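Local coordinates for protein carbamate kinase (Aeropyrum pernix, PDB 2E9Y) that probably acts as a carbamate kinase of the amino acid kinase family, moving a phosphoryl group between ATP and carbamate, at residues Glu98-Leu101 with Arg102-Leu106; Ala142-Leu145 with Ser146-Tyr149; Ala258-Leu261 with Lys262-Leu265. All coordinates share one frame; numbering follows the deposited sequence.

Overall arrangement
All three contacts are local, made by side chains three to five residues apart along a helix or, in contact 1, round its C-terminal end. All are partly buried, each with a buried leucine on one side and charged side chains toward the surface. Contact 1 ends helix 78-103, with Leu101 beside helix 25-44 and other side chains reaching the second subunit. Contact 2 lies about 51 Å from it, centre to centre, on the opposite side of the chain's centre; its Leu145 faces strand 152-155. Contact 3 packs Leu261 against helix 275-289 and strand 311-314. Charge pairing differs: a glutamate-arginine network in contact 1, one glutamate-arginine bridge in contact 2, one glutamate-lysine bridge in contact 3.

Contact 1: Glu98-Leu101 with Arg102-Leu106; sequences EEEL and RRRGL
Glu100 shares its carboxylate between two arginines. Glu100 OE2 uses its anti lone pair to take the N-H of Arg104 NE at 2.8 Å, in a fairly straight bond (161°) at the guanidinium edge, the two planes standing 79° apart. Glu100 OE1 lies 2.9 Å from Arg103 NH1, a salt bridge whose hydrogen bond is weak. A bend at chi2 (54°) brings the carboxylate between them. Arg103 also reaches Glu99, its NH2 2.9 Å from Glu99 OE2, and Arg104 NH1 carries the network on to Asp41 of helix 25-44. Leu101 belongs to a Schellman motif that ends helix 78-103: Leu106 N donates to Leu101 O at 2.7 Å and Gly105 N to Arg102 O at 2.8 Å, with Gly105 at positive phi, where a CB would jam against the preceding carbonyl oxygen. The two leucines joined by the first of these bonds also pack together, Leu101 CB 4.0 Å from Leu106 CB, and Leu101 touches Leu43 and Val108. Arg102 turns back along the helix through a bend at chi3 and lays one guanidinium face over Glu99 CA, 3.8 Å above the plane. Its NH1 reaches Glu99 OE1 through a water that accepts from the arginine and donates to the glutamate at 2.6 Å. Glu98 is held by Lys94, the backbone N of Val110 and Arg116 of the second subunit, whose Gly205 packs on Arg102.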
ATOM      1  N   GLU A  98      -3.247  15.765   5.494  1.00 19.90           N
ATOM      2  CA  GLU A  98      -4.493  15.824   6.246  1.00 22.66           C
ATOM      3  C   GLU A  98      -4.306  16.652   7.518  1.00 24.29           C
ATOM      4  O   GLU A  98      -5.166  17.453   7.881  1.00 24.10           O
ATOM      5  CB  GLU A  98      -4.962  14.412   6.617  1.00 21.68           C
ATOM      6  CG  GLU A  98      -5.694  13.682   5.501  1.00 21.81           C
ATOM      7  CD  GLU A  98      -6.064  12.256   5.879  1.00 21.05           C
ATOM      8  OE1 GLU A  98      -6.040  11.931   7.085  1.00 21.51           O
ATOM      9  OE2 GLU A  98      -6.392  11.464   4.969  1.00 21.32           O
ATOM     10  N   GLU A  99      -3.175  16.462   8.189  1.00 25.04           N
ATOM     11  CA  GLU A  99      -2.894  17.199   9.417  1.00 26.91           C
ATOM     12  C   GLU A  99      -2.770  18.695   9.141  1.00 28.89           C
ATOM     13  O   GLU A  99      -3.278  19.523   9.905  1.00 27.83           O
ATOM     14  CB  GLU A  99      -1.602  16.687  10.050  1.00 27.40           C
ATOM     15  CG  GLU A  99      -1.238  17.354  11.363  1.00 31.07           C
ATOM     16  CD  GLU A  99       0.035  16.787  11.954  1.00 33.13           C
ATOM     17  OE1 GLU A  99       0.104  15.553  12.142  1.00 34.48           O
ATOM     18  OE2 GLU A  99       0.967  17.573  12.229  1.00 34.73           O
ATOM     19  N   GLU A 100      -2.098  19.038   8.046  1.00 29.03           N
ATOM     20  CA  GLU A 100      -1.909  20.436   7.679  1.00 32.05           C
ATOM     21  C   GLU A 100      -3.232  21.105   7.331  1.00 32.83           C
ATOM     22  O   GLU A 100      -3.527  22.196   7.817  1.00 33.69           O
ATOM     23  CB  GLU A 100      -0.945  20.551   6.495  1.00 33.51           C
ATOM     24  CG  GLU A 100      -0.639  21.983   6.070  1.00 35.68           C
ATOM     25  CD  GLU A 100      -0.130  22.840   7.216  1.00 38.42           C
ATOM     26  OE1 GLU A 100       0.768  22.377   7.951  1.00 39.52           O
ATOM     27  OE2 GLU A 100      -0.620  23.978   7.376  1.00 38.47           O
ATOM     28  N   LEU A 101      -4.029  20.450   6.493  1.00 32.75           N
ATOM     29  CA  LEU A 101      -5.318  21.001   6.093  1.00 33.32           C
ATOM     30  C   LEU A 101      -6.218  21.190   7.308  1.00 35.82           C
ATOM     31  O   LEU A 101      -6.972  22.160   7.391  1.00 36.46           O
ATOM     32  CB  LEU A 101      -5.991  20.078   5.071  1.00 31.06           C
ATOM     33  CG  LEU A 101      -5.237  19.939   3.744  1.00 29.91           C
ATOM     34  CD1 LEU A 101      -5.882  18.865   2.885  1.00 28.44           C
ATOM     35  CD2 LEU A 101      -5.236  21.274   3.018  1.00 30.05           C
ATOM     36  N   ARG A 102      -6.125  20.259   8.251  1.00 37.20           N
ATOM     37  CA  ARG A 102      -6.917  20.306   9.475  1.00 39.90           C
ATOM     38  C   ARG A 102      -6.494  21.517  10.298  1.00 40.66           C
ATOM     39  O   ARG A 102      -7.331  22.242  10.842  1.00 40.28           O
ATOM     40  CB  ARG A 102      -6.686  19.029  10.279  1.00 41.88           C
ATOM     41  CG  ARG A 102      -7.510  18.896  11.540  1.00 44.42           C
ATOM     42  CD  ARG A 102      -6.979  17.730  12.344  1.00 46.84           C
ATOM     43  NE  ARG A 102      -6.790  16.560  11.491  1.00 48.90           N
ATOM     44  CZ  ARG A 102      -5.775  15.709  11.600  1.00 49.66           C
ATOM     45  NH1 ARG A 102      -4.847  15.888  12.531  1.00 49.76           N
ATOM     46  NH2 ARG A 102      -5.684  14.682  10.769  1.00 49.59           N
ATOM     47  N   ARG A 103      -5.184  21.725  10.384  1.00 40.86           N
ATOM     48  CA  ARG A 103      -4.626  22.847  11.126  1.00 42.40           C
ATOM     49  C   ARG A 103      -5.140  24.159  10.536  1.00 42.50           C
ATOM     50  O   ARG A 103      -5.152  25.192  11.207  1.00 42.58           O
ATOM     51  CB  ARG A 103      -3.095  22.803  11.060  1.00 43.95           C
ATOM     52  CG  ARG A 103      -2.399  23.941  11.785  1.00 45.90           C
ATOM     53  CD  ARG A 103      -0.888  23.752  11.806  1.00 47.52           C
ATOM     54  NE  ARG A 103      -0.499  22.514  12.483  1.00 48.88           N
ATOM     55  CZ  ARG A 103      -0.064  21.419  11.865  1.00 49.96           C
ATOM     56  NH1 ARG A 103       0.051  21.395  10.543  1.00 50.24           N
ATOM     57  NH2 ARG A 103       0.255  20.342  12.571  1.00 48.92           N
ATOM     58  N   ARG A 104      -5.572  24.108   9.278  1.00 41.27           N
ATOM     59  CA  ARG A 104      -6.088  25.288   8.601  1.00 40.98           C
ATOM     60  C   ARG A 104      -7.615  25.313   8.610  1.00 42.24           C
ATOM     61  O   ARG A 104      -8.237  26.119   7.917  1.00 42.92           O
ATOM     62  CB  ARG A 104      -5.570  25.337   7.161  1.00 38.76           C
ATOM     63  CG  ARG A 104      -4.053  25.298   7.059  1.00 36.48           C
ATOM     64  CD  ARG A 104      -3.573  25.601   5.648  1.00 34.62           C
ATOM     65  NE  ARG A 104      -2.118  25.498   5.539  1.00 32.29           N
ATOM     66  CZ  ARG A 104      -1.420  25.869   4.471  1.00 31.06           C
ATOM     67  NH1 ARG A 104      -2.043  26.373   3.415  1.00 30.94           N
ATOM     68  NH2 ARG A 104      -0.100  25.731   4.458  1.00 28.14           N
ATOM     69  N   GLY A 105      -8.216  24.423   9.394  1.00 43.17           N
ATOM     70  CA  GLY A 105      -9.665  24.380   9.488  1.00 44.55           C
ATOM     71  C   GLY A 105     -10.359  23.528   8.442  1.00 45.72           C
ATOM     72  O   GLY A 105     -11.587  23.439   8.428  1.00 46.16           O
ATOM     73  N   LEU A 106      -9.579  22.903   7.565  1.00 45.81           N
ATOM     74  CA  LEU A 106     -10.133  22.054   6.515  1.00 45.66           C
ATOM     75  C   LEU A 106     -10.056  20.589   6.930  1.00 45.34           C
ATOM     76  O   LEU A 106      -8.969  20.062   7.170  1.00 45.80           O
ATOM     77  CB  LEU A 106      -9.359  22.244   5.207  1.00 46.89           C
ATOM     78  CG  LEU A 106      -9.352  23.623   4.545  1.00 47.44           C
ATOM     79  CD1 LEU A 106      -8.680  24.639   5.451  1.00 49.14           C
ATOM     80  CD2 LEU A 106      -8.615  23.537   3.221  1.00 48.38           C
TER
HETATM   81  O   HOH W   1      -7.798  17.336   6.999  1.00 33.94           O
HETATM   82  O   HOH W   2      -2.123  14.272  12.402  1.00 30.92           O
HETATM   83  O   HOH W   3      -4.310  19.068  12.924  1.00 40.84           O

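Contact 2: Ala142-Leu145 with Ser146-Tyr149; sequences AEEL and SRRY
Leu145 reaches Tyr149 one turn further along helix 139-149, its CD2 meeting the ring at the edge, 3.7 Å from Tyr149 CD2. The same methyl lies 3.4 Å from Arg148 NH2, near the edge of that guanidinium. This is the close-packed side: Leu145, Ala142 and Ser146 all rest on Phe153 of strand 152-155, and the Tyr149 ring meets that of Trp151. Ser146 OG hydrogen-bonds to Trp151 O, with Ala142 O also within reach at 3.1 Å. The helix thus packs on strand 152-155 of the antiparallel sheet that also holds strands 131-133, 136-137 and 161-165, which probably corresponds to the protruding subdomain of carbamate kinases. Arg148 lies between the two sides. Its CG sits over the centre of the Tyr149 ring, 3.6 Å above the plane, while its guanidinium has Tyr149 OH over one face and Glu144 CG more distantly over the other. On the solvent side the contact thins to one charged pair. Glu144 and Arg147 run side by side, and Glu144 OE2 offers its syn lone pair to Arg147 NH2 at 2.5 Å, a length so short that it is doubtful, with the oxygen 30° out of the guanidinium plane. A bend at chi3 (68°) folds Arg147 back to meet it. With Glu144 replaced by an alanine, the Arg147 guanidinium would probably lose its charged mate and be freer to turn. Glu144 OE2 also stays 4.4 Å from Arg148 NE, too far for a salt bridge, so that probably only charge is felt.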
ATOM      1  N   ALA A 142      25.673 -13.371  -8.459  1.00 25.19           N
ATOM      2  CA  ALA A 142      25.075 -12.760  -9.639  1.00 24.02           C
ATOM      3  C   ALA A 142      24.985 -13.752 -10.799  1.00 24.42           C
ATOM      4  O   ALA A 142      23.961 -13.836 -11.476  1.00 23.80           O
ATOM      5  CB  ALA A 142      25.879 -11.530 -10.059  1.00 24.45           C
ATOM      6  N   GLU A 143      26.051 -14.511 -11.030  1.00 26.33           N
ATOM      7  CA  GLU A 143      26.036 -15.478 -12.125  1.00 28.42           C
ATOM      8  C   GLU A 143      24.975 -16.545 -11.876  1.00 30.07           C
ATOM      9  O   GLU A 143      24.363 -17.054 -12.814  1.00 31.91           O
ATOM     10  CB  GLU A 143      27.417 -16.121 -12.287  1.00 29.98           C
ATOM     11  CG  GLU A 143      28.520 -15.106 -12.539  1.00 33.55           C
ATOM     12  CD  GLU A 143      29.838 -15.746 -12.918  1.00 36.83           C
ATOM     13  OE1 GLU A 143      30.186 -16.794 -12.332  1.00 38.98           O
ATOM     14  OE2 GLU A 143      30.531 -15.190 -13.795  1.00 37.67           O
ATOM     15  N   GLU A 144      24.751 -16.865 -10.607  1.00 30.90           N
ATOM     16  CA  GLU A 144      23.758 -17.864 -10.231  1.00 32.63           C
ATOM     17  C   GLU A 144      22.346 -17.331 -10.481  1.00 31.65           C
ATOM     18  O   GLU A 144      21.488 -18.039 -11.015  1.00 32.25           O
ATOM     19  CB  GLU A 144      23.933 -18.233  -8.756  1.00 35.02           C
ATOM     20  CG  GLU A 144      22.947 -19.265  -8.231  1.00 40.13           C
ATOM     21  CD  GLU A 144      22.935 -20.539  -9.053  1.00 42.57           C
ATOM     22  OE1 GLU A 144      24.025 -21.067  -9.357  1.00 44.08           O
ATOM     23  OE2 GLU A 144      21.831 -21.016  -9.388  1.00 45.49           O
ATOM     24  N   LEU A 145      22.110 -16.082 -10.096  1.00 29.68           N
ATOM     25  CA  LEU A 145      20.806 -15.458 -10.291  1.00 29.87           C
ATOM     26  C   LEU A 145      20.479 -15.350 -11.778  1.00 29.50           C
ATOM     27  O   LEU A 145      19.318 -15.468 -12.174  1.00 27.91           O
ATOM     28  CB  LEU A 145      20.781 -14.069  -9.645  1.00 29.04           C
ATOM     29  CG  LEU A 145      20.774 -14.053  -8.112  1.00 30.63           C
ATOM     30  CD1 LEU A 145      21.087 -12.660  -7.595  1.00 28.54           C
ATOM     31  CD2 LEU A 145      19.413 -14.518  -7.613  1.00 30.89           C
ATOM     32  N   SER A 146      21.505 -15.131 -12.597  1.00 29.25           N
ATOM     33  CA  SER A 146      21.317 -15.020 -14.040  1.00 31.43           C
ATOM     34  C   SER A 146      20.966 -16.384 -14.621  1.00 33.71           C
ATOM     35  O   SER A 146      20.115 -16.493 -15.500  1.00 33.25           O
ATOM     36  CB  SER A 146      22.588 -14.493 -14.713  1.00 31.02           C
ATOM     37  OG  SER A 146      22.898 -13.179 -14.280  1.00 29.75           O
ATOM     38  N   ARG A 147      21.625 -17.423 -14.121  1.00 36.13           N
ATOM     39  CA  ARG A 147      21.380 -18.780 -14.597  1.00 39.59           C
ATOM     40  C   ARG A 147      20.031 -19.311 -14.126  1.00 40.68           C
ATOM     41  O   ARG A 147      19.322 -19.982 -14.875  1.00 42.24           O
ATOM     42  CB  ARG A 147      22.481 -19.720 -14.106  1.00 41.17           C
ATOM     43  CG  ARG A 147      22.362 -21.141 -14.634  1.00 43.70           C
ATOM     44  CD  ARG A 147      23.178 -22.113 -13.793  1.00 46.34           C
ATOM     45  NE  ARG A 147      22.629 -22.263 -12.446  1.00 48.15           N
ATOM     46  CZ  ARG A 147      21.431 -22.773 -12.178  1.00 48.92           C
ATOM     47  NH1 ARG A 147      20.646 -23.187 -13.164  1.00 50.67           N
ATOM     48  NH2 ARG A 147      21.013 -22.869 -10.922  1.00 49.94           N
ATOM     49  N   ARG A 148      19.681 -18.999 -12.881  1.00 41.28           N
ATOM     50  CA  ARG A 148      18.431 -19.462 -12.286  1.00 42.04           C
ATOM     51  C   ARG A 148      17.179 -18.659 -12.642  1.00 41.43           C
ATOM     52  O   ARG A 148      16.156 -19.236 -13.014  1.00 41.65           O
ATOM     53  CB  ARG A 148      18.581 -19.515 -10.762  1.00 44.86           C
ATOM     54  CG  ARG A 148      17.296 -19.847 -10.013  1.00 47.90           C
ATOM     55  CD  ARG A 148      17.550 -19.992  -8.521  1.00 49.96           C
ATOM     56  NE  ARG A 148      18.268 -18.841  -7.979  1.00 53.26           N
ATOM     57  CZ  ARG A 148      18.588 -18.691  -6.697  1.00 53.84           C
ATOM     58  NH1 ARG A 148      18.251 -19.620  -5.813  1.00 55.40           N
ATOM     59  NH2 ARG A 148      19.254 -17.616  -6.301  1.00 53.57           N
ATOM     60  N   TYR A 149      17.252 -17.337 -12.525  1.00 39.05           N
ATOM     61  CA  TYR A 149      16.095 -16.496 -12.818  1.00 37.51           C
ATOM     62  C   TYR A 149      16.249 -15.647 -14.076  1.00 35.17           C
ATOM     63  O   TYR A 149      15.346 -14.885 -14.429  1.00 34.28           O
ATOM     64  CB  TYR A 149      15.806 -15.561 -11.643  1.00 39.61           C
ATOM     65  CG  TYR A 149      15.618 -16.237 -10.304  1.00 42.05           C
ATOM     66  CD1 TYR A 149      14.656 -17.233 -10.127  1.00 42.66           C
ATOM     67  CD2 TYR A 149      16.370 -15.843  -9.198  1.00 43.12           C
ATOM     68  CE1 TYR A 149      14.447 -17.815  -8.876  1.00 44.39           C
ATOM     69  CE2 TYR A 149      16.169 -16.415  -7.947  1.00 44.83           C
ATOM     70  CZ  TYR A 149      15.206 -17.397  -7.791  1.00 44.74           C
ATOM     71  OH  TYR A 149      14.998 -17.945  -6.544  1.00 44.42           O
TER

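Contact 3: Ala258-Leu261 with Lys262-Leu265; sequences ASEL and KKYL
Tyr264 turns a ring edge toward the preceding turn of its helix: Leu261 CA lies near the ring plane, and Leu261 CD2 stands 4.4 Å from Tyr264 CD2. Glu260 O approaches the ring obliquely, 3.2 Å from Tyr264 CD2, and His269 meets the tyrosine edge-to-face. The other flat group, the Glu260 carboxylate, offers the syn lone pair of OE2 to Lys263 NZ at 2.9 Å, forming a salt bridge. Glu260 has CG beside its backbone N and bends at chi2 (-64°), which turns the carboxylate toward Lys263, while Lys263 is extended beyond CG and runs back along the helix, its CG 3.4 Å from Ser259 O. The backbone here is held unevenly. Lys262 N to Ala258 O at 2.9 Å and Leu265 N to Leu261 O at 2.8 Å are regular helical bonds, but Glu260 O accepts only weakly from the backbone N of Lys263 and of Tyr264. Helix 258-266 follows strand 255-257, and its first turn is tied to the C-terminal end of the chain by a backbone hydrogen bond of Ala258 to Met314 and by Ser259 OG to Gly316 O. Leu261 faces inward, onto Ile283 and Val313, and Lys262 likewise reaches helix 275-289, in a salt bridge with Glu287. With Lys262 and Lys263 each joined to a glutamate, the local positive charge is probably largely balanced, one bridge lying within the helix and the other linking it to its neighbour.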
ATOM      1  N   ALA A 258       6.951  23.489 -26.986  1.00 26.45           N
ATOM      2  CA  ALA A 258       7.287  22.073 -26.920  1.00 27.20           C
ATOM      3  C   ALA A 258       8.136  21.664 -28.116  1.00 27.04           C
ATOM      4  O   ALA A 258       9.056  20.858 -27.982  1.00 27.04           O
ATOM      5  CB  ALA A 258       6.013  21.232 -26.869  1.00 26.02           C
ATOM      6  N   SER A 259       7.829  22.224 -29.284  1.00 27.51           N
ATOM      7  CA  SER A 259       8.571  21.906 -30.499  1.00 26.79           C
ATOM      8  C   SER A 259      10.034  22.313 -30.369  1.00 26.42           C
ATOM      9  O   SER A 259      10.925  21.640 -30.886  1.00 26.53           O
ATOM     10  CB  SER A 259       7.950  22.615 -31.708  1.00 26.57           C
ATOM     11  OG  SER A 259       8.027  24.021 -31.566  1.00 26.95           O
ATOM     12  N   GLU A 260      10.280  23.420 -29.681  1.00 27.00           N
ATOM     13  CA  GLU A 260      11.646  23.888 -29.491  1.00 27.23           C
ATOM     14  C   GLU A 260      12.386  23.021 -28.480  1.00 26.78           C
ATOM     15  O   GLU A 260      13.550  22.683 -28.683  1.00 26.01           O
ATOM     16  CB  GLU A 260      11.647  25.347 -29.039  1.00 29.07           C
ATOM     17  CG  GLU A 260      11.334  26.309 -30.168  1.00 29.60           C
ATOM     18  CD  GLU A 260      12.387  26.273 -31.262  1.00 30.86           C
ATOM     19  OE1 GLU A 260      13.507  26.778 -31.033  1.00 30.06           O
ATOM     20  OE2 GLU A 260      12.098  25.728 -32.347  1.00 32.10           O
ATOM     21  N   LEU A 261      11.713  22.657 -27.391  1.00 25.73           N
ATOM     22  CA  LEU A 261      12.348  21.819 -26.382  1.00 25.27           C
ATOM     23  C   LEU A 261      12.652  20.439 -26.948  1.00 26.20           C
ATOM     24  O   LEU A 261      13.650  19.815 -26.582  1.00 25.26           O
ATOM     25  CB  LEU A 261      11.457  21.679 -25.143  1.00 26.06           C
ATOM     26  CG  LEU A 261      11.322  22.906 -24.239  1.00 27.67           C
ATOM     27  CD1 LEU A 261      10.558  22.521 -22.985  1.00 26.83           C
ATOM     28  CD2 LEU A 261      12.699  23.440 -23.869  1.00 28.96           C
ATOM     29  N   LYS A 262      11.793  19.968 -27.850  1.00 25.90           N
ATOM     30  CA  LYS A 262      11.971  18.658 -28.465  1.00 27.64           C
ATOM     31  C   LYS A 262      13.280  18.599 -29.249  1.00 28.32           C
ATOM     32  O   LYS A 262      13.924  17.552 -29.317  1.00 28.49           O
ATOM     33  CB  LYS A 262      10.788  18.348 -29.388  1.00 29.33           C
ATOM     34  CG  LYS A 262      10.585  16.872 -29.660  1.00 31.67           C
ATOM     35  CD  LYS A 262       9.229  16.611 -30.303  1.00 34.28           C
ATOM     36  CE  LYS A 262       8.875  15.135 -30.249  1.00 36.22           C
ATOM     37  NZ  LYS A 262       7.498  14.869 -30.742  1.00 37.39           N
ATOM     38  N   LYS A 263      13.671  19.724 -29.843  1.00 28.49           N
ATOM     39  CA  LYS A 263      14.920  19.784 -30.597  1.00 28.61           C
ATOM     40  C   LYS A 263      16.100  19.648 -29.639  1.00 28.58           C
ATOM     41  O   LYS A 263      17.033  18.882 -29.889  1.00 28.31           O
ATOM     42  CB  LYS A 263      15.040  21.113 -31.344  1.00 30.71           C
ATOM     43  CG  LYS A 263      13.989  21.352 -32.413  1.00 32.90           C
ATOM     44  CD  LYS A 263      14.218  22.711 -33.066  1.00 36.51           C
ATOM     45  CE  LYS A 263      13.130  23.054 -34.065  1.00 38.67           C
ATOM     46  NZ  LYS A 263      13.307  24.435 -34.602  1.00 39.91           N
ATOM     47  N   TYR A 264      16.059  20.408 -28.548  1.00 27.63           N
ATOM     48  CA  TYR A 264      17.122  20.369 -27.550  1.00 28.46           C
ATOM     49  C   TYR A 264      17.233  18.970 -26.953  1.00 28.93           C
ATOM     50  O   TYR A 264      18.335  18.471 -26.708  1.00 28.22           O
ATOM     51  CB  TYR A 264      16.844  21.379 -26.433  1.00 27.41           C
ATOM     52  CG  TYR A 264      17.055  22.823 -26.835  1.00 27.58           C
ATOM     53  CD1 TYR A 264      18.316  23.280 -27.221  1.00 27.56           C
ATOM     54  CD2 TYR A 264      15.998  23.734 -26.832  1.00 25.08           C
ATOM     55  CE1 TYR A 264      18.521  24.606 -27.596  1.00 28.15           C
ATOM     56  CE2 TYR A 264      16.191  25.064 -27.206  1.00 25.43           C
ATOM     57  CZ  TYR A 264      17.456  25.490 -27.589  1.00 28.73           C
ATOM     58  OH  TYR A 264      17.657  26.791 -27.984  1.00 29.52           O
ATOM     59  N   LEU A 265      16.081  18.346 -26.723  1.00 29.22           N
ATOM     60  CA  LEU A 265      16.019  17.004 -26.151  1.00 31.51           C
ATOM     61  C   LEU A 265      16.763  15.979 -27.003  1.00 34.12           C
ATOM     62  O   LEU A 265      17.501  15.147 -26.482  1.00 34.55           O
ATOM     63  CB  LEU A 265      14.559  16.571 -25.989  1.00 27.94           C
ATOM     64  CG  LEU A 265      14.313  15.176 -25.408  1.00 28.27           C
ATOM     65  CD1 LEU A 265      14.858  15.106 -23.989  1.00 24.48           C
ATOM     66  CD2 LEU A 265      12.821  14.873 -25.418  1.00 26.19           C
TER